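Local atomic coordinates of phosphonopyruvate hydrolase (Variovorax sp., PDB entry 2HJP), a protein that hydrolyses the carbon-phosphorus bond of 3-phosphonopyruvate to give pyruvate and phosphate, using a divalent metal ion such as magnesium, cobalt or manganese. Residues Ala28-Glu32 with Ile70-Ile76; Val108-Lys112 with Phe134-Ile138. Residues are numbered along the deposited sequence.

Interaction 1: Ala28-Glu32 with Ile70-Ile76; sequences AKLAE and IASTVSI. With XYS (alpha-D-xylopyranose), chain B.
One carboxylate, that of E32, gathers a backbone amide, a hydroxyl, a water and a bound sugar. S75 N donates to E32 OE1 at 2.9 Å (N-H...O angle 166°), although OE1 is less surely placed, being too close to a neighbour in the model; S75 OG donates to E32 OE2 at 2.6 Å. The O1 hydroxyl of alpha-D-xylopyranose also donates to E32 OE2 (2.9 Å), and a water donates to E32 OE1 (3.0 Å) and T73 O (3.3 Å). Glutamate suits this place: with chi1 and chi2 both t, it reaches from its helix to the loop.

A28-E32 is regular helix, E32 N bonding to A28 O at 2.9 Å. In I70-I76 the helical start gives way to a loop, with T73 N and V74 N both bonded to I70 O (3.0 and 3.1 Å); V74 and I76 are extended. CA atoms pair A28 with I70 (6.5 Å) and K29 with V74 (5.8 Å). Small A28 permits this closeness, its CB meeting V74 CG1 at 3.6 Å and I70 CG2 at 3.7 Å. K29 lays its CB 4.2 Å from T73 CG2 and sends NZ to L275 O.

The contact joins helix 25-34 to the last part of helix 60-71 and, above all, to the loop that leads from it to strand 78-81, while A28, I70 and V74 all rest on I39 of strand 38-41 beneath.

Interaction 2: Val108-Lys112 with Phe134-Ile138; sequences VMEDK and FQGKI
Helix 131-144 packs its segment F134-I138 against the end of strand 106-110, running nearly antiparallel to it: the axes of 108-110 and 134-138 approach to 10.1 Å at 165°. V108-E110 is extended; D111 (phi/psi -93/24) turns the chain out of the strand. CA atoms pair D111 with F134 at 6.3 Å and M109 with I138 at 8.1 Å.

F134 comes first, chi1 t and CB toward the strand. Its flat ring fits the strand-to-loop turn: D111 CB lies 3.8 Å from the ring centroid, only 11° off the normal, a CH-pi contact, while M109 O lies at the ring edge, 3.2 Å from F134 CZ. M109 SD stands obliquely 5.3 Å from the centroid, a Met-aromatic contact.

K137, one turn on, is a buried lysine whose aliphatic part packs and whose amine is satisfied. Its CB is 4.0 Å from M109 CE; NZ bonds to T84 O and G87 O and donates to a water (2.8 Å) that itself donates to E110 O and K112 O, both at 2.9 Å. I138 ends the segment, its CD1 3.6 Å from M109 CE. Methionine, long and pliant with chi1 and chi2 t, spans F134 to I138.

E110 points away from the helix, its side chain about 5 Å from the bound magnesium and phosphonopyruvate. A strand with alternate side chains turned to the helix that follows it and into the barrel, and with its C-terminal end at the active site, is typical of the beta-alpha unit of a TIM barrel.

How the interactions relate
Both interactions belong to one eight-stranded parallel barrel, on opposite sides of the chain's centre; their own centres are 27 Å apart and their nearest atoms about 13 Å. Interaction 1 closes before interaction 2 opens along the chain. It joins helix 25-34, after the first strand, to the end of helix 60-71 and the loop into the third strand, whereas interaction 2 joins the fourth strand to the helix after it. Strand 78-81, which follows residues 70-76 in the chain, lies beside strand 106-110 and links the two regions. Its D81 binds magnesium near interaction 2, while interaction 1 lies farther out, with the side chain of I70 about 12 Å from the bound phosphonopyruvate.

Interaction 1: Ala28-Glu32 with Ile70-Ile76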
ATOM      1  N   ALA A  28     -18.793  -3.233  -7.341  1.00 14.35           N
ATOM      2  CA  ALA A  28     -19.655  -3.078  -6.126  1.00 14.59           C
ATOM      3  C   ALA A  28     -20.737  -2.052  -6.419  1.00 15.87           C
ATOM      4  O   ALA A  28     -21.915  -2.197  -6.008  1.00 15.90           O
ATOM      5  CB  ALA A  28     -18.799  -2.657  -4.904  1.00 11.50           C
ATOM      6  N   LYS A  29     -20.347  -0.953  -7.087  1.00 17.41           N
ATOM      7  CA  LYS A  29     -21.343   0.057  -7.453  1.00 15.43           C
ATOM      8  C   LYS A  29     -22.419  -0.553  -8.369  1.00 16.47           C
ATOM      9  O   LYS A  29     -23.629  -0.257  -8.210  1.00 14.81           O
ATOM     10  CB  LYS A  29     -20.659   1.256  -8.120  1.00 16.49           C
ATOM     11  CG  LYS A  29     -21.596   2.436  -8.504  1.00 18.61           C
ATOM     12  CD  LYS A  29     -20.714   3.661  -8.894  1.00 21.92           C
ATOM     13  CE  LYS A  29     -21.510   4.952  -9.016  1.00 27.15           C
ATOM     14  NZ  LYS A  29     -20.605   6.100  -9.369  1.00 27.48           N
ATOM     15  N   LEU A  30     -22.032  -1.427  -9.305  1.00 14.88           N
ATOM     16  CA  LEU A  30     -23.064  -1.992 -10.156  1.00 15.70           C
ATOM     17  C   LEU A  30     -23.998  -2.891  -9.354  1.00 15.09           C
ATOM     18  O   LEU A  30     -25.200  -2.913  -9.634  1.00 16.70           O
ATOM     19  CB  LEU A  30     -22.454  -2.741 -11.333  1.00 12.37           C
ATOM     20  CG  LEU A  30     -21.710  -1.805 -12.310  1.00 16.40           C
ATOM     21  CD1 LEU A  30     -20.801  -2.618 -13.233  1.00 17.34           C
ATOM     22  CD2 LEU A  30     -22.728  -0.969 -13.128  1.00 14.66           C
ATOM     23  N   ALA A  31     -23.449  -3.648  -8.400  1.00 14.81           N
ATOM     24  CA  ALA A  31     -24.296  -4.530  -7.556  1.00 15.97           C
ATOM     25  C   ALA A  31     -25.286  -3.669  -6.795  1.00 17.44           C
ATOM     26  O   ALA A  31     -26.496  -4.034  -6.715  1.00 17.19           O
ATOM     27  CB  ALA A  31     -23.433  -5.338  -6.526  1.00 14.07           C
ATOM     28  N   GLU A  32     -24.817  -2.528  -6.256  1.00 17.05           N
ATOM     29  CA  GLU A  32     -25.722  -1.655  -5.521  1.00 17.58           C
ATOM     30  C   GLU A  32     -26.853  -1.202  -6.425  1.00 17.87           C
ATOM     31  O   GLU A  32     -28.035  -1.221  -6.046  1.00 18.12           O
ATOM     32  CB  GLU A  32     -25.015  -0.414  -4.949  1.00 19.34           C
ATOM     33  CG  GLU A  32     -26.031   0.444  -4.224  1.00 18.61           C
ATOM     34  CD  GLU A  32     -25.430   1.608  -3.434  1.00 21.15           C
ATOM     35  OE1 GLU A  32     -24.233   1.692  -3.209  1.00 19.56           O
ATOM     36  OE2 GLU A  32     -26.204   2.464  -2.995  1.00 23.79           O
ATOM     37  N   ILE A  70     -14.049  -0.158  -1.544  1.00 15.18           N
ATOM     38  CA  ILE A  70     -15.454  -0.510  -1.836  1.00 15.45           C
ATOM     39  C   ILE A  70     -16.429   0.202  -0.863  1.00 16.11           C
ATOM     40  O   ILE A  70     -17.433   0.752  -1.266  1.00 15.34           O
ATOM     41  CB  ILE A  70     -15.687  -2.040  -1.712  1.00 12.71           C
ATOM     42  CG1 ILE A  70     -15.018  -2.758  -2.903  1.00 14.63           C
ATOM     43  CG2 ILE A  70     -17.268  -2.335  -1.594  1.00 12.08           C
ATOM     44  CD1 ILE A  70     -14.990  -4.276  -2.792  1.00 15.03           C
ATOM     45  N   ALA A  71     -16.127   0.189   0.440  1.00 14.93           N
ATOM     46  CA  ALA A  71     -17.029   0.801   1.383  1.00 16.28           C
ATOM     47  C   ALA A  71     -17.128   2.318   1.136  1.00 18.10           C
ATOM     48  O   ALA A  71     -18.157   2.883   1.412  1.00 17.07           O
ATOM     49  CB  ALA A  71     -16.581   0.490   2.839  1.00 14.96           C
ATOM     50  N   SER A  72     -16.087   2.958   0.590  1.00 17.42           N
ATOM     51  CA  SER A  72     -16.140   4.400   0.366  1.00 19.81           C
ATOM     52  C   SER A  72     -16.892   4.736  -0.913  1.00 20.80           C
ATOM     53  O   SER A  72     -17.160   5.898  -1.227  1.00 22.86           O
ATOM     54  CB  SER A  72     -14.709   4.987   0.305  1.00 20.61           C
ATOM     55  OG  SER A  72     -14.015   4.478  -0.828  1.00 25.03           O
ATOM     56  N   THR A  73     -17.236   3.707  -1.668  1.00 19.65           N
ATOM     57  CA  THR A  73     -17.952   3.905  -2.919  1.00 18.85           C
ATOM     58  C   THR A  73     -19.454   3.557  -2.787  1.00 19.25           C
ATOM     59  O   THR A  73     -20.255   4.196  -3.405  1.00 19.71           O
ATOM     60  CB  THR A  73     -17.320   3.010  -4.013  1.00 17.71           C
ATOM     61  OG1 THR A  73     -15.968   3.425  -4.203  1.00 18.91           O
ATOM     62  CG2 THR A  73     -18.047   3.087  -5.394  1.00 16.82           C
ATOM     63  N   VAL A  74     -19.831   2.522  -2.022  1.00 17.06           N
ATOM     64  CA  VAL A  74     -21.238   2.151  -2.004  1.00 17.56           C
ATOM     65  C   VAL A  74     -21.919   2.666  -0.713  1.00 17.49           C
ATOM     66  O   VAL A  74     -21.244   3.009   0.253  1.00 17.42           O
ATOM     67  CB  VAL A  74     -21.417   0.555  -2.153  1.00 15.05           C
ATOM     68  CG1 VAL A  74     -20.725   0.049  -3.458  1.00 12.97           C
ATOM     69  CG2 VAL A  74     -20.754  -0.157  -0.988  1.00 12.97           C
ATOM     70  N   SER A  75     -23.243   2.687  -0.712  1.00 18.15           N
ATOM     71  CA  SER A  75     -24.004   3.148   0.434  1.00 19.24           C
ATOM     72  C   SER A  75     -24.624   1.934   1.143  1.00 19.79           C
ATOM     73  O   SER A  75     -25.215   2.068   2.218  1.00 19.43           O
ATOM     74  CB  SER A  75     -25.133   4.123  -0.031  1.00 22.00           C
ATOM     75  OG  SER A  75     -26.230   3.369  -0.588  1.00 23.84           O
ATOM     76  N   ILE A  76     -24.447   0.723   0.589  1.00 17.26           N
ATOM     77  CA  ILE A  76     -25.057  -0.450   1.201  1.00 17.98           C
ATOM     78  C   ILE A  76     -23.971  -1.212   2.009  1.00 16.36           C
ATOM     79  O   ILE A  76     -22.789  -0.991   1.768  1.00 16.28           O
ATOM     80  CB  ILE A  76     -25.714  -1.372   0.118  1.00 20.82           C
ATOM     81  CG1 ILE A  76     -24.674  -1.798  -0.927  1.00 22.80           C
ATOM     82  CG2 ILE A  76     -26.920  -0.624  -0.505  1.00 17.49           C
ATOM     83  CD1 ILE A  76     -24.161  -0.770  -1.862  1.00 35.24           C
TER
HETATM   84  C1  XYS B 293     -25.796   6.000  -4.213  1.00 58.72           C
HETATM   85  C2  XYS B 293     -25.208   7.429  -4.035  1.00 58.54           C
HETATM   86  C3  XYS B 293     -24.905   7.641  -2.518  1.00 58.01           C
HETATM   87  C4  XYS B 293     -26.157   7.372  -1.612  1.00 57.29           C
HETATM   88  C5  XYS B 293     -27.042   6.177  -2.026  1.00 57.39           C
HETATM   89  O1  XYS B 293     -24.910   4.906  -3.876  1.00 58.76           O
HETATM   90  O2  XYS B 293     -23.987   7.528  -4.771  1.00 60.27           O
HETATM   91  O3  XYS B 293     -24.367   8.973  -2.287  1.00 56.90           O
HETATM   92  O4  XYS B 293     -25.931   7.418  -0.186  1.00 55.84           O
HETATM   93  O5  XYS B 293     -27.037   5.864  -3.496  1.00 58.76           O
HETATM   94  O   HOH W   1     -22.782   3.277  -5.307  1.00 43.14           O

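Interaction 2: Val108-Lys112 with Phe134-Ile138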
ATOM      1  N   VAL A 108     -16.600 -12.464   7.778  1.00 15.97           N
ATOM      2  CA  VAL A 108     -16.882 -13.904   7.714  1.00 13.42           C
ATOM      3  C   VAL A 108     -15.481 -14.523   7.930  1.00 15.39           C
ATOM      4  O   VAL A 108     -14.529 -14.242   7.199  1.00 14.75           O
ATOM      5  CB  VAL A 108     -17.432 -14.350   6.343  1.00 15.25           C
ATOM      6  CG1 VAL A 108     -17.532 -15.965   6.265  1.00 14.05           C
ATOM      7  CG2 VAL A 108     -18.797 -13.744   6.159  1.00 14.62           C
ATOM      8  N   MET A 109     -15.387 -15.408   8.922  1.00 16.41           N
ATOM      9  CA  MET A 109     -14.147 -16.093   9.285  1.00 16.48           C
ATOM     10  C   MET A 109     -14.493 -17.606   9.375  1.00 16.38           C
ATOM     11  O   MET A 109     -15.478 -17.979   9.999  1.00 17.26           O
ATOM     12  CB  MET A 109     -13.638 -15.576  10.645  1.00 16.85           C
ATOM     13  CG  MET A 109     -12.334 -16.161  11.025  1.00 17.89           C
ATOM     14  SD  MET A 109     -11.598 -15.438  12.487  1.00 20.33           S
ATOM     15  CE  MET A 109     -12.961 -15.475  13.664  1.00 16.84           C
ATOM     16  N   GLU A 110     -13.716 -18.444   8.707  1.00 16.79           N
ATOM     17  CA  GLU A 110     -13.969 -19.914   8.672  1.00 18.84           C
ATOM     18  C   GLU A 110     -13.078 -20.701   9.609  1.00 18.09           C
ATOM     19  O   GLU A 110     -11.985 -20.241  10.013  1.00 19.12           O
ATOM     20  CB  GLU A 110     -13.763 -20.424   7.229  1.00 16.86           C
ATOM     21  CG  GLU A 110     -12.303 -20.196   6.767  1.00 20.88           C
ATOM     22  CD  GLU A 110     -12.212 -19.849   5.266  1.00 23.91           C
ATOM     23  OE1 GLU A 110     -11.233 -20.259   4.638  1.00 26.13           O
ATOM     24  OE2 GLU A 110     -13.132 -19.183   4.731  1.00 24.83           O
ATOM     25  N   ASP A 111     -13.515 -21.910   9.947  1.00 19.18           N
ATOM     26  CA  ASP A 111     -12.743 -22.703  10.911  1.00 20.51           C
ATOM     27  C   ASP A 111     -11.708 -23.680  10.307  1.00 21.85           C
ATOM     28  O   ASP A 111     -11.333 -24.683  10.944  1.00 22.05           O
ATOM     29  CB  ASP A 111     -13.693 -23.447  11.873  1.00 20.80           C
ATOM     30  CG  ASP A 111     -14.728 -24.303  11.146  1.00 24.22           C
ATOM     31  OD1 ASP A 111     -14.677 -24.410   9.902  1.00 23.19           O
ATOM     32  OD2 ASP A 111     -15.610 -24.870  11.825  1.00 24.63           O
ATOM     33  N   LYS A 112     -11.249 -23.394   9.098  1.00 21.34           N
ATOM     34  CA  LYS A 112     -10.224 -24.237   8.485  1.00 24.90           C
ATOM     35  C   LYS A 112      -8.916 -23.944   9.273  1.00 25.02           C
ATOM     36  O   LYS A 112      -8.748 -22.853   9.846  1.00 24.61           O
ATOM     37  CB  LYS A 112     -10.024 -23.855   7.018  1.00 25.88           C
ATOM     38  CG  LYS A 112     -11.263 -24.026   6.185  1.00 31.74           C
ATOM     39  CD  LYS A 112     -11.026 -24.327   4.674  1.00 35.54           C
ATOM     40  CE  LYS A 112     -10.243 -23.288   3.941  1.00 38.97           C
ATOM     41  NZ  LYS A 112      -9.979 -23.749   2.527  1.00 42.60           N
ATOM     42  N   PHE A 134     -11.509 -22.268  17.815  1.00 21.01           N
ATOM     43  CA  PHE A 134     -12.283 -21.318  17.000  1.00 20.05           C
ATOM     44  C   PHE A 134     -13.205 -20.442  17.847  1.00 20.03           C
ATOM     45  O   PHE A 134     -13.438 -19.255  17.537  1.00 19.51           O
ATOM     46  CB  PHE A 134     -13.088 -21.994  15.906  1.00 17.65           C
ATOM     47  CG  PHE A 134     -13.443 -21.040  14.780  1.00 19.34           C
ATOM     48  CD1 PHE A 134     -12.418 -20.523  13.916  1.00 17.56           C
ATOM     49  CD2 PHE A 134     -14.769 -20.671  14.563  1.00 17.42           C
ATOM     50  CE1 PHE A 134     -12.738 -19.659  12.851  1.00 17.98           C
ATOM     51  CE2 PHE A 134     -15.115 -19.803  13.493  1.00 18.13           C
ATOM     52  CZ  PHE A 134     -14.101 -19.290  12.629  1.00 17.06           C
ATOM     53  N   GLN A 135     -13.734 -21.029  18.910  1.00 18.84           N
ATOM     54  CA  GLN A 135     -14.554 -20.269  19.836  1.00 18.61           C
ATOM     55  C   GLN A 135     -13.730 -19.123  20.330  1.00 17.74           C
ATOM     56  O   GLN A 135     -14.267 -18.024  20.432  1.00 18.33           O
ATOM     57  CB  GLN A 135     -15.017 -21.127  21.009  1.00 20.17           C
ATOM     58  CG  GLN A 135     -16.185 -22.091  20.660  1.00 18.48           C
ATOM     59  CD  GLN A 135     -16.705 -22.785  21.922  1.00 23.05           C
ATOM     60  OE1 GLN A 135     -17.895 -22.678  22.308  1.00 24.25           O
ATOM     61  NE2 GLN A 135     -15.806 -23.489  22.576  1.00 18.96           N
ATOM     62  N   GLY A 136     -12.439 -19.359  20.632  1.00 18.90           N
ATOM     63  CA  GLY A 136     -11.573 -18.246  21.071  1.00 19.33           C
ATOM     64  C   GLY A 136     -11.444 -17.135  19.997  1.00 18.82           C
ATOM     65  O   GLY A 136     -11.416 -15.923  20.275  1.00 19.61           O
ATOM     66  N   LYS A 137     -11.291 -17.564  18.753  1.00 17.89           N
ATOM     67  CA  LYS A 137     -11.181 -16.606  17.637  1.00 18.74           C
ATOM     68  C   LYS A 137     -12.441 -15.739  17.431  1.00 16.98           C
ATOM     69  O   LYS A 137     -12.382 -14.531  17.202  1.00 17.77           O
ATOM     70  CB  LYS A 137     -10.811 -17.402  16.386  1.00 16.99           C
ATOM     71  CG  LYS A 137      -9.345 -17.912  16.480  1.00 17.32           C
ATOM     72  CD  LYS A 137      -9.030 -18.897  15.374  1.00 21.02           C
ATOM     73  CE  LYS A 137      -8.848 -18.171  14.051  1.00 20.48           C
ATOM     74  NZ  LYS A 137      -8.103 -19.001  13.007  1.00 18.07           N
ATOM     75  N   ILE A 138     -13.589 -16.360  17.525  1.00 17.89           N
ATOM     76  CA  ILE A 138     -14.843 -15.629  17.376  1.00 17.51           C
ATOM     77  C   ILE A 138     -15.010 -14.684  18.572  1.00 16.72           C
ATOM     78  O   ILE A 138     -15.400 -13.528  18.398  1.00 17.40           O
ATOM     79  CB  ILE A 138     -16.011 -16.659  17.377  1.00 18.63           C
ATOM     80  CG1 ILE A 138     -15.998 -17.386  16.025  1.00 19.68           C
ATOM     81  CG2 ILE A 138     -17.380 -15.972  17.640  1.00 18.89           C
ATOM     82  CD1 ILE A 138     -16.271 -16.536  14.754  1.00 21.90           C
TER
HETATM   83  O   HOH W   2      -9.754 -20.895  11.707  1.00 21.55           O